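Local coordinates for SalCYP truncation (Salinispora tropica, PDB 7ABB), which belongs to the cytochrome P450 family of heme proteins and binds a heme c group within its largely helical fold, at residues D32-S37 against W44-Y49; G51-F56 against F335-H340; M282-L287 against L305-A310. One frame throughout, in Å; residues are numbered along the deposited sequence.

Interaction 1. Residues D32-S37 against W44-Y49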
loop_
_atom_site.group_PDB
_atom_site.type_symbol
_atom_site.label_atom_id
_atom_site.label_comp_id
_atom_site.label_asym_id
_atom_site.label_seq_id
_atom_site.Cartn_x
_atom_site.Cartn_y
_atom_site.Cartn_z
ATOM N N ASP A 32 -24.394 14.829 3.211
ATOM C CA ASP A 32 -24.134 14.530 4.619
ATOM C C ASP A 32 -22.875 13.683 4.775
ATOM O O ASP A 32 -22.731 12.944 5.755
ATOM C CB ASP A 32 -25.344 13.837 5.255
ATOM C CG ASP A 32 -26.597 14.686 5.191
ATOM O OD1 ASP A 32 -26.519 15.872 5.575
ATOM O OD2 ASP A 32 -27.646 14.174 4.736
ATOM N N GLY A 33 -21.949 13.790 3.829
ATOM C CA GLY A 33 -20.665 13.121 3.932
ATOM C C GLY A 33 -20.639 11.695 3.451
ATOM O O GLY A 33 -19.681 10.979 3.769
ATOM N N ALA A 34 -21.635 11.248 2.688
ATOM C CA ALA A 34 -21.637 9.871 2.225
ATOM C C ALA A 34 -22.615 9.689 1.078
ATOM O O ALA A 34 -23.504 10.519 0.846
ATOM C CB ALA A 34 -21.992 8.908 3.356
ATOM N N PHE A 35 -22.424 8.592 0.338
ATOM C CA PHE A 35 -23.457 8.078 -0.542
ATOM C C PHE A 35 -23.660 6.604 -0.249
ATOM O O PHE A 35 -22.820 5.951 0.375
ATOM C CB PHE A 35 -23.156 8.325 -2.034
ATOM C CG PHE A 35 -21.975 7.566 -2.599
ATOM C CD1 PHE A 35 -22.142 6.301 -3.143
ATOM C CD2 PHE A 35 -20.734 8.167 -2.684
ATOM C CE1 PHE A 35 -21.070 5.624 -3.709
ATOM C CE2 PHE A 35 -19.649 7.500 -3.251
ATOM C CZ PHE A 35 -19.825 6.226 -3.775
ATOM N N HIS A 36 -24.819 6.107 -0.660
ATOM C CA HIS A 36 -25.242 4.741 -0.388
ATOM C C HIS A 36 -25.329 3.965 -1.694
ATOM O O HIS A 36 -25.899 4.453 -2.685
ATOM C CB HIS A 36 -26.592 4.697 0.325
ATOM C CG HIS A 36 -26.984 3.323 0.761
ATOM N ND1 HIS A 36 -27.888 2.541 0.070
ATOM C CD2 HIS A 36 -26.541 2.562 1.792
ATOM C CE1 HIS A 36 -28.013 1.374 0.685
ATOM N NE2 HIS A 36 -27.205 1.363 1.728
ATOM N N SER A 37 -24.772 2.765 -1.694
ATOM C CA SER A 37 -24.851 1.871 -2.836
ATOM C C SER A 37 -25.840 0.752 -2.561
ATOM O O SER A 37 -25.780 0.098 -1.510
ATOM C CB SER A 37 -23.496 1.260 -3.162
ATOM O OG SER A 37 -23.643 0.373 -4.269
ATOM N N TRP A 44 -22.576 1.670 2.577
ATOM C CA TRP A 44 -22.327 3.101 2.591
ATOM C C TRP A 44 -20.885 3.398 2.201
ATOM O O TRP A 44 -19.969 2.616 2.491
ATOM C CB TRP A 44 -22.614 3.685 3.973
ATOM C CG TRP A 44 -24.078 3.873 4.260
ATOM C CD1 TRP A 44 -24.914 3.022 4.934
ATOM C CD2 TRP A 44 -24.894 5.006 3.879
ATOM N NE1 TRP A 44 -26.185 3.551 4.994
ATOM C CE2 TRP A 44 -26.195 4.763 4.367
ATOM C CE3 TRP A 44 -24.643 6.196 3.191
ATOM C CZ2 TRP A 44 -27.242 5.662 4.180
ATOM C CZ3 TRP A 44 -25.683 7.082 3.004
ATOM C CH2 TRP A 44 -26.964 6.812 3.491
ATOM N N VAL A 45 -20.692 4.540 1.546
ATOM C CA VAL A 45 -19.375 5.053 1.186
ATOM C C VAL A 45 -19.218 6.437 1.799
ATOM O O VAL A 45 -19.890 7.392 1.372
ATOM C CB VAL A 45 -19.178 5.109 -0.336
ATOM C CG1 VAL A 45 -17.774 5.599 -0.667
ATOM C CG2 VAL A 45 -19.441 3.748 -0.966
ATOM N N LEU A 46 -18.342 6.566 2.792
ATOM C CA LEU A 46 -18.032 7.879 3.337
ATOM C C LEU A 46 -17.198 8.670 2.338
ATOM O O LEU A 46 -16.392 8.110 1.593
ATOM C CB LEU A 46 -17.294 7.771 4.665
ATOM C CG LEU A 46 -18.057 7.020 5.753
ATOM C CD1 LEU A 46 -17.372 7.220 7.085
ATOM C CD2 LEU A 46 -19.518 7.444 5.917
ATOM N N SER A 47 -17.414 9.989 2.301
ATOM C CA SER A 47 -16.813 10.811 1.256
ATOM C C SER A 47 -16.011 12.007 1.747
ATOM O O SER A 47 -15.513 12.780 0.906
ATOM C CB SER A 47 -17.895 11.321 0.310
ATOM O OG SER A 47 -18.747 12.234 0.987
ATOM N N THR A 48 -15.861 12.195 3.054
ATOM C CA THR A 48 -15.140 13.343 3.584
ATOM C C THR A 48 -13.893 12.895 4.327
ATOM O O THR A 48 -13.847 11.792 4.890
ATOM C CB THR A 48 -16.016 14.210 4.525
ATOM O OG1 THR A 48 -16.268 13.537 5.779
ATOM C CG2 THR A 48 -17.326 14.556 3.890
ATOM N N TYR A 49 -12.901 13.787 4.348
ATOM C CA TYR A 49 -11.683 13.544 5.109
ATOM C C TYR A 49 -12.005 13.402 6.586
ATOM O O TYR A 49 -11.588 12.429 7.221
ATOM C CB TYR A 49 -10.704 14.687 4.885
ATOM C CG TYR A 49 -9.444 14.602 5.682
ATOM C CD1 TYR A 49 -8.354 13.903 5.202
ATOM C CD2 TYR A 49 -9.323 15.245 6.907
ATOM C CE1 TYR A 49 -7.159 13.820 5.930
ATOM C CE2 TYR A 49 -8.137 15.182 7.638
ATOM C CZ TYR A 49 -7.059 14.476 7.149
ATOM O OH TYR A 49 -5.895 14.425 7.874
HETATM O O HOH W 1 -17.913 11.313 5.761
#
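His36 rests its CB over the face of the Trp44 indole, 3.6 Å from the centroid of the six-membered ring, and brings the edge of its imidazole down on the five-membered ring, with His36 CD2 3.4 Å from Trp44 NE1. The planes meet at 61°, an edge-to-face pair, and the broad indole suits this place because it has room for both the methylene and the imidazole edge. On the same face of the sheet, Ala34 is small enough to fit beside two large neighbours, its CB 3.8 Å from Trp44 CE3 and 3.9 Å from Leu46 CD2.

Phe35 and Val45 occupy the other face. The Phe35 CG stands between its own backbone N and carbonyl carbon (chi1 67°), and the ring ends up alongside Val45, whose branched CB sits 3.8 Å from the ring centroid in a CH-pi contact. Val45 CG1 faces Phe35 CE2 and Val45 CG2 faces Phe35 CE1, so the two methyls sit over one face of the ring, on either side of CZ.

Underneath, these two residues exchange backbone bonds, Phe35 N to Val45 O at 3.0 Å and Val45 N to Phe35 O at 2.8 Å. A further bond runs from Ser47 N to Gly33 O (2.9 Å), the donor standing above the carbonyl plane; a water that also meets Thr48 OG1 donates to the same oxygen. At the backbone angles of Gly33 (phi 85°) a CB would be jammed against the preceding carbonyl oxygen, so the place calls for glycine.

Farther out, His36 ND1 bonds to Ser10 OG, Val25 and Ala26 of helix 19-29 pack on Phe35, and Thr48 OG1 accepts from Gly51 N as the N-cap of the next helix. Strands 34-37 and 43-46 thus form an antiparallel beta hairpin at the edge of a mixed sheet, as in the beta-rich region of cytochromes P450.

Interaction 2. Residues G51-F56 against F335-H340. With HEC (heme c), chain B.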
loop_
_atom_site.group_PDB
_atom_site.type_symbol
_atom_site.label_atom_id
_atom_site.label_comp_id
_atom_site.label_asym_id
_atom_site.label_seq_id
_atom_site.Cartn_x
_atom_site.Cartn_y
_atom_site.Cartn_z
ATOM N N GLY A 51 -14.764 12.720 8.113
ATOM C CA GLY A 51 -15.611 11.574 8.424
ATOM C C GLY A 51 -14.858 10.264 8.306
ATOM O O GLY A 51 -14.997 9.356 9.138
ATOM N N ILE A 52 -14.047 10.139 7.274
ATOM C CA ILE A 52 -13.255 8.926 7.125
ATOM C C ILE A 52 -12.218 8.806 8.234
ATOM O O ILE A 52 -12.017 7.712 8.805
ATOM C CB ILE A 52 -12.627 8.938 5.732
ATOM C CG1 ILE A 52 -13.728 8.644 4.715
ATOM C CG2 ILE A 52 -11.497 7.935 5.647
ATOM C CD1 ILE A 52 -13.340 8.905 3.287
ATOM N N CYS A 53 -11.518 9.896 8.553
ATOM C CA CYS A 53 -10.557 9.852 9.657
ATOM C C CYS A 53 -11.239 9.410 10.946
ATOM O O CYS A 53 -10.720 8.545 11.677
ATOM C CB CYS A 53 -9.920 11.221 9.874
ATOM S SG CYS A 53 -8.651 11.612 8.696
ATOM N N ALA A 54 -12.387 10.006 11.240
ATOM C CA ALA A 54 -13.089 9.692 12.486
ATOM C C ALA A 54 -13.493 8.225 12.525
ATOM O O ALA A 54 -13.482 7.593 13.596
ATOM C CB ALA A 54 -14.314 10.583 12.646
ATOM N N ALA A 55 -13.882 7.677 11.379
ATOM C CA ALA A 55 -14.299 6.282 11.326
ATOM C C ALA A 55 -13.119 5.355 11.578
ATOM O O ALA A 55 -13.235 4.411 12.376
ATOM C CB ALA A 55 -14.946 5.963 9.983
ATOM N N PHE A 56 -11.974 5.644 10.959
ATOM C CA PHE A 56 -10.754 4.885 11.225
ATOM C C PHE A 56 -10.386 4.921 12.697
ATOM O O PHE A 56 -9.777 3.967 13.200
ATOM C CB PHE A 56 -9.580 5.450 10.414
ATOM C CG PHE A 56 -9.442 4.896 9.006
ATOM C CD1 PHE A 56 -9.201 3.548 8.775
ATOM C CD2 PHE A 56 -9.504 5.746 7.910
ATOM C CE1 PHE A 56 -9.037 3.062 7.463
ATOM C CE2 PHE A 56 -9.347 5.270 6.631
ATOM C CZ PHE A 56 -9.118 3.936 6.390
ATOM N N PHE A 335 -1.901 6.057 4.277
ATOM C CA PHE A 335 -1.605 4.849 5.038
ATOM C C PHE A 335 -2.678 4.556 6.080
ATOM O O PHE A 335 -2.438 3.787 7.019
ATOM C CB PHE A 335 -0.244 4.981 5.720
ATOM C CG PHE A 335 0.916 4.993 4.756
ATOM C CD1 PHE A 335 1.266 3.858 4.045
ATOM C CD2 PHE A 335 1.644 6.153 4.574
ATOM C CE1 PHE A 335 2.341 3.876 3.166
ATOM C CE2 PHE A 335 2.725 6.181 3.705
ATOM C CZ PHE A 335 3.064 5.044 2.997
ATOM N N GLY A 336 -3.850 5.161 5.956
ATOM C CA GLY A 336 -4.861 5.043 6.967
ATOM C C GLY A 336 -4.550 5.884 8.190
ATOM O O GLY A 336 -3.647 6.717 8.210
ATOM N N THR A 337 -5.317 5.634 9.237
ATOM C CA THR A 337 -5.115 6.295 10.519
ATOM C C THR A 337 -5.814 5.433 11.569
ATOM O O THR A 337 -6.448 4.433 11.235
ATOM C CB THR A 337 -5.586 7.757 10.462
ATOM O OG1 THR A 337 -5.235 8.419 11.679
ATOM C CG2 THR A 337 -7.080 7.875 10.228
ATOM N N GLY A 338 -5.686 5.806 12.837
ATOM C CA GLY A 338 -6.207 4.954 13.885
ATOM C C GLY A 338 -5.313 3.746 14.116
ATOM O O GLY A 338 -4.175 3.704 13.674
ATOM N N HIS A 339 -5.875 2.730 14.771
ATOM C CA HIS A 339 -5.046 1.644 15.302
ATOM C C HIS A 339 -4.506 0.745 14.216
ATOM O O HIS A 339 -3.465 0.099 14.416
ATOM C CB HIS A 339 -5.865 0.812 16.270
ATOM C CG HIS A 339 -6.124 1.496 17.573
ATOM N ND1 HIS A 339 -5.148 2.196 18.251
ATOM C CD2 HIS A 339 -7.254 1.621 18.304
ATOM C CE1 HIS A 339 -5.662 2.699 19.360
ATOM N NE2 HIS A 339 -6.940 2.368 19.415
ATOM N N HIS A 340 -5.178 0.665 13.070
ATOM C CA HIS A 340 -4.740 -0.205 11.989
ATOM C C HIS A 340 -3.866 0.499 10.948
ATOM O O HIS A 340 -3.546 -0.093 9.901
ATOM C CB HIS A 340 -5.961 -0.859 11.340
ATOM C CG HIS A 340 -6.517 -1.984 12.150
ATOM N ND1 HIS A 340 -7.435 -1.811 13.166
ATOM C CD2 HIS A 340 -6.242 -3.306 12.118
ATOM C CE1 HIS A 340 -7.706 -2.985 13.713
ATOM N NE2 HIS A 340 -6.998 -3.908 13.084
HETATM FE FE HEC B . 0.167 -1.176 4.470
HETATM C CHA HEC B . -2.370 -1.683 6.739
HETATM C CHB HEC B . -1.752 1.227 2.962
HETATM C CHC HEC B . 2.698 -0.626 2.223
HETATM C CHD HEC B . 1.907 -3.812 5.743
HETATM N NA HEC B . -1.673 -0.412 4.778
HETATM C C1A HEC B . -2.570 -0.712 5.804
HETATM C C2A HEC B . -3.751 0.124 5.738
HETATM C C3A HEC B . -3.550 0.935 4.684
HETATM C C4A HEC B . -2.279 0.615 4.082
HETATM C CMA HEC B . -4.494 2.018 4.132
HETATM C CAA HEC B . -4.974 0.112 6.724
HETATM C CBA HEC B . -6.072 -0.871 6.335
HETATM C CGA HEC B . -7.226 -0.764 7.318
HETATM O O1A HEC B . -8.133 -1.614 7.166
HETATM O O2A HEC B . -7.195 0.143 8.190
HETATM N NB HEC B . 0.404 0.014 2.869
HETATM C C1B HEC B . -0.488 0.976 2.431
HETATM C C2B HEC B . 0.134 1.679 1.349
HETATM C C3B HEC B . 1.372 1.182 1.166
HETATM C C4B HEC B . 1.554 0.119 2.092
HETATM C CMB HEC B . -0.591 2.833 0.630
HETATM C CAB HEC B . 2.476 1.490 0.188
HETATM C CBB HEC B . 2.365 2.779 -0.559
HETATM N NC HEC B . 1.944 -2.082 4.053
HETATM C C1C HEC B . 2.872 -1.630 3.143
HETATM C C2C HEC B . 4.075 -2.407 3.277
HETATM C C3C HEC B . 3.884 -3.309 4.267
HETATM C C4C HEC B . 2.534 -3.116 4.742
HETATM C CMC HEC B . 5.331 -2.177 2.435
HETATM C CAC HEC B . 4.800 -4.412 4.824
HETATM C CBC HEC B . 6.309 -4.326 4.595
HETATM N ND HEC B . -0.188 -2.492 5.928
HETATM C C1D HEC B . 0.698 -3.509 6.283
HETATM C C2D HEC B . 0.130 -4.223 7.383
HETATM C C3D HEC B . -1.181 -3.600 7.708
HETATM C C4D HEC B . -1.293 -2.509 6.764
HETATM C CMD HEC B . 0.770 -5.432 8.077
HETATM C CAD HEC B . -2.184 -4.006 8.802
HETATM C CBD HEC B . -1.869 -3.193 10.035
HETATM C CGD HEC B . -2.892 -3.475 11.118
HETATM O O1D HEC B . -2.638 -3.122 12.290
HETATM O O2D HEC B . -3.945 -4.053 10.780
HETATM O O HOH W 2 -7.480 2.046 11.971
HETATM O O HOH W 3 -8.695 2.939 15.472
#
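Phe56 and Gly338 mark where the backbones come nearest, their CA atoms 5.3 Å apart, at the last turn of helix 49-56 and in a loop without regular structure. Gly336 and Gly338 both have positive phi, near 75°, which glycine tolerates readily, and the absence of a side chain lets Gly338 CA pass 3.8 Å from Phe56 O. No direct hydrogen bond joins the two segments; water does so instead. One water donates to Phe56 O at 2.7 Å and accepts from His339 N at 2.9 Å. A second accepts from His340 N and lies near both Thr337 O and Phe56 O, with more acceptors in reach than it has protons. The first water thereby ties the carbonyl at the end of the helix to the N-H of His339.

Among the side chains, Phe56 and Thr337 carry the contact. Thr337 OG1 is anti to the backbone N (chi1 -173°) and takes a bond from Arg57, leaving the CG2 branch between N and carbonyl carbon, where it touches Phe56 CB at 3.5 Å. Phe56 CB is also 3.4 Å from Thr337 O. The aromatic ring spreads its face beneath Thr337 N and Gly336 CA, while its edge meets a heme c propionate, Phe56 CE1 lying 3.5 Å from O2A. A flat apolar ring suits a place between loop backbone and cofactor. Phe335 reaches the porphyrin itself with its edge, CE1 3.5 Å from HEC C3B.

The loop belongs to the heme-binding signature of P450s, which runs on to Cys342. Its Phe335 packs against helix 345-362, Phe56 lies on Arg286 of strand 285-288, and on the helix Ile52 and Ala55 rest against Leu46 of strand 43-46.

Interaction 3. Residues M282-L287 against L305-A310. With HEC (heme c), chain B.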
loop_
_atom_site.group_PDB
_atom_site.type_symbol
_atom_site.label_atom_id
_atom_site.label_comp_id
_atom_site.label_asym_id
_atom_site.label_seq_id
_atom_site.Cartn_x
_atom_site.Cartn_y
_atom_site.Cartn_z
ATOM N N MET A 282 -6.966 2.647 -2.047
ATOM C CA MET A 282 -7.585 1.640 -1.193
ATOM C C MET A 282 -8.906 2.138 -0.625
ATOM O O MET A 282 -9.150 3.334 -0.486
ATOM C CB MET A 282 -6.663 1.252 -0.041
ATOM C CG MET A 282 -5.459 0.510 -0.514
ATOM S SD MET A 282 -4.189 0.296 0.757
ATOM C CE MET A 282 -5.055 -0.708 1.939
ATOM N N TYR A 283 -9.748 1.183 -0.253
ATOM C CA TYR A 283 -11.053 1.485 0.337
ATOM C C TYR A 283 -11.325 0.508 1.467
ATOM O O TYR A 283 -12.186 -0.368 1.362
ATOM C CB TYR A 283 -12.155 1.452 -0.724
ATOM C CG TYR A 283 -12.057 0.366 -1.751
ATOM C CD1 TYR A 283 -11.284 0.533 -2.890
ATOM C CD2 TYR A 283 -12.762 -0.822 -1.612
ATOM C CE1 TYR A 283 -11.198 -0.456 -3.845
ATOM C CE2 TYR A 283 -12.671 -1.830 -2.574
ATOM C CZ TYR A 283 -11.889 -1.633 -3.684
ATOM O OH TYR A 283 -11.785 -2.603 -4.653
ATOM N N PRO A 284 -10.606 0.645 2.573
ATOM C CA PRO A 284 -10.850 -0.242 3.719
ATOM C C PRO A 284 -12.312 -0.216 4.135
ATOM O O PRO A 284 -12.974 0.823 4.106
ATOM C CB PRO A 284 -9.940 0.331 4.807
ATOM C CG PRO A 284 -8.841 0.993 4.066
ATOM C CD PRO A 284 -9.517 1.594 2.850
ATOM N N GLY A 285 -12.803 -1.382 4.540
ATOM C CA GLY A 285 -14.172 -1.547 4.987
ATOM C C GLY A 285 -14.257 -1.720 6.490
ATOM O O GLY A 285 -13.315 -2.160 7.136
ATOM N N ARG A 286 -15.401 -1.311 7.026
ATOM C CA ARG A 286 -15.737 -1.501 8.433
ATOM C C ARG A 286 -17.203 -1.894 8.547
ATOM O O ARG A 286 -18.021 -1.623 7.665
ATOM C CB ARG A 286 -15.493 -0.216 9.231
ATOM C CG ARG A 286 -14.053 0.301 9.201
ATOM C CD ARG A 286 -13.150 -0.609 9.915
ATOM N NE ARG A 286 -11.813 -0.084 10.202
ATOM C CZ ARG A 286 -10.731 -0.302 9.449
ATOM N NH1 ARG A 286 -10.839 -0.985 8.320
ATOM N NH2 ARG A 286 -9.549 0.138 9.868
ATOM N N LEU A 287 -17.549 -2.454 9.704
ATOM C CA LEU A 287 -18.919 -2.807 10.039
ATOM C C LEU A 287 -19.474 -1.826 11.080
ATOM O O LEU A 287 -18.925 -1.712 12.179
ATOM C CB LEU A 287 -18.970 -4.238 10.563
ATOM C CG LEU A 287 -20.335 -4.713 11.042
ATOM C CD1 LEU A 287 -21.322 -4.702 9.884
ATOM C CD2 LEU A 287 -20.210 -6.103 11.653
ATOM N N LEU A 305 -14.312 3.227 3.400
ATOM C CA LEU A 305 -13.505 4.389 3.762
ATOM C C LEU A 305 -12.511 4.670 2.635
ATOM O O LEU A 305 -11.298 4.475 2.800
ATOM C CB LEU A 305 -12.787 4.145 5.089
ATOM C CG LEU A 305 -13.695 3.759 6.271
ATOM C CD1 LEU A 305 -12.849 3.599 7.540
ATOM C CD2 LEU A 305 -14.762 4.761 6.473
ATOM N N PRO A 306 -12.982 5.132 1.470
ATOM C CA PRO A 306 -12.069 5.256 0.315
ATOM C C PRO A 306 -11.063 6.385 0.502
ATOM O O PRO A 306 -11.427 7.556 0.649
ATOM C CB PRO A 306 -13.015 5.527 -0.861
ATOM C CG PRO A 306 -14.241 6.125 -0.207
ATOM C CD PRO A 306 -14.382 5.385 1.080
ATOM N N LEU A 307 -9.777 6.029 0.436
ATOM C CA LEU A 307 -8.732 7.033 0.541
ATOM C C LEU A 307 -8.745 7.981 -0.664
ATOM O O LEU A 307 -8.282 9.121 -0.552
ATOM C CB LEU A 307 -7.368 6.338 0.673
ATOM C CG LEU A 307 -7.271 5.332 1.835
ATOM C CD1 LEU A 307 -5.838 4.811 1.912
ATOM C CD2 LEU A 307 -7.704 5.974 3.151
ATOM N N ALA A 308 -9.261 7.525 -1.809
ATOM C CA ALA A 308 -9.424 8.369 -2.998
ATOM C C ALA A 308 -10.408 9.503 -2.763
ATOM O O ALA A 308 -10.386 10.488 -3.501
ATOM C CB ALA A 308 -9.900 7.536 -4.185
ATOM N N LEU A 309 -11.300 9.361 -1.788
ATOM C CA LEU A 309 -12.156 10.476 -1.410
ATOM C C LEU A 309 -11.560 11.275 -0.248
ATOM O O LEU A 309 -11.524 12.512 -0.324
ATOM C CB LEU A 309 -13.572 9.976 -1.069
ATOM C CG LEU A 309 -14.308 9.274 -2.216
ATOM C CD1 LEU A 309 -15.740 8.946 -1.821
ATOM C CD2 LEU A 309 -14.306 10.078 -3.477
ATOM N N ALA A 310 -11.100 10.612 0.817
ATOM C CA ALA A 310 -10.517 11.326 1.949
ATOM C C ALA A 310 -9.422 12.277 1.488
ATOM O O ALA A 310 -9.377 13.446 1.885
ATOM C CB ALA A 310 -9.965 10.327 2.983
HETATM FE FE HEC B . 0.167 -1.176 4.470
HETATM C CHA HEC B . -2.370 -1.683 6.739
HETATM C CHB HEC B . -1.752 1.227 2.962
HETATM C CHC HEC B . 2.698 -0.626 2.223
HETATM C CHD HEC B . 1.907 -3.812 5.743
HETATM N NA HEC B . -1.673 -0.412 4.778
HETATM C C1A HEC B . -2.570 -0.712 5.804
HETATM C C2A HEC B . -3.751 0.124 5.738
HETATM C C3A HEC B . -3.550 0.935 4.684
HETATM C C4A HEC B . -2.279 0.615 4.082
HETATM C CMA HEC B . -4.494 2.018 4.132
HETATM C CAA HEC B . -4.974 0.112 6.724
HETATM C CBA HEC B . -6.072 -0.871 6.335
HETATM C CGA HEC B . -7.226 -0.764 7.318
HETATM O O1A HEC B . -8.133 -1.614 7.166
HETATM O O2A HEC B . -7.195 0.143 8.190
HETATM N NB HEC B . 0.404 0.014 2.869
HETATM C C1B HEC B . -0.488 0.976 2.431
HETATM C C2B HEC B . 0.134 1.679 1.349
HETATM C C3B HEC B . 1.372 1.182 1.166
HETATM C C4B HEC B . 1.554 0.119 2.092
HETATM C CMB HEC B . -0.591 2.833 0.630
HETATM C CAB HEC B . 2.476 1.490 0.188
HETATM C CBB HEC B . 2.365 2.779 -0.559
HETATM N NC HEC B . 1.944 -2.082 4.053
HETATM C C1C HEC B . 2.872 -1.630 3.143
HETATM C C2C HEC B . 4.075 -2.407 3.277
HETATM C C3C HEC B . 3.884 -3.309 4.267
HETATM C C4C HEC B . 2.534 -3.116 4.742
HETATM C CMC HEC B . 5.331 -2.177 2.435
HETATM C CAC HEC B . 4.800 -4.412 4.824
HETATM C CBC HEC B . 6.309 -4.326 4.595
HETATM N ND HEC B . -0.188 -2.492 5.928
HETATM C C1D HEC B . 0.698 -3.509 6.283
HETATM C C2D HEC B . 0.130 -4.223 7.383
HETATM C C3D HEC B . -1.181 -3.600 7.708
HETATM C C4D HEC B . -1.293 -2.509 6.764
HETATM C CMD HEC B . 0.770 -5.432 8.077
HETATM C CAD HEC B . -2.184 -4.006 8.802
HETATM C CBD HEC B . -1.869 -3.193 10.035
HETATM C CGD HEC B . -2.892 -3.475 11.118
HETATM O O1D HEC B . -2.638 -3.122 12.290
HETATM O O2D HEC B . -3.945 -4.053 10.780
HETATM O O HOH W 4 -10.255 4.902 -2.519
#
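Met282 O receives Leu307 N at 2.9 Å, and Pro284 O receives Leu305 N at 2.8 Å, two backbone bonds that prolong the antiparallel pairing of strands 285-288 and 302-304 in the mixed sheet of the P450 fold. The segments run nearly opposite ways, 165° apart. Proline fits both chains here: Pro284 and Pro306 have no N-H to satisfy, and their carbonyls are used instead. Pro306, the N-cap residue of helix 307-310, offers its O to both Leu309 N and Ala310 N. Met282 O has a second donor, a water at 2.8 Å that in turn accepts from Ala308 N at 2.9 Å, so an N-H of the first helical turn also finds a partner.

The charged end of the contact is Arg286. Its CG passes Leu305 CD1, the two side chains crossing at about a right angle. The guanidinium, edge-on, makes two nearly straight hydrogen bonds to a heme c propionate, Arg286 NH1 to O1A (3.0 Å) and Arg286 NH2 to O2A (2.9 Å). The positive charge probably offsets that of the carboxylate. NH1 has another acceptor in Gly285 O, which should help fix the rotation of the group.

Leu307 CD1 touches Met282 CB and the heme methyl CMA. Flexible and polarisable, Met282 lies against the porphyrin, with SD 3.4 Å from HEC CHB and CE turned toward HEC C3A.

Interaction 1 closes first along the chain; interaction 3 lies nested inside the long loop closed by interaction 2. Their centres are close: about 14 Å between 1 and 2, 10 Å between 1 and 3, and 9 Å between 2 and 3. Interactions 1 and 3 share the mixed five-stranded sheet, where Val45 CG1 packs on Pro306 CG. Helix 49-56 follows strand 43-46 directly and joins all three, with Ile52 also touching Ala310 and Ala55 also touching Leu305. Interactions 2 and 3 both touch heme c. A continuous packed block therefore runs from the outer hairpin to the cofactor, with one propionate hydrogen-bonded by Arg286 of the sheet and touched by Phe56 of helix 49-56.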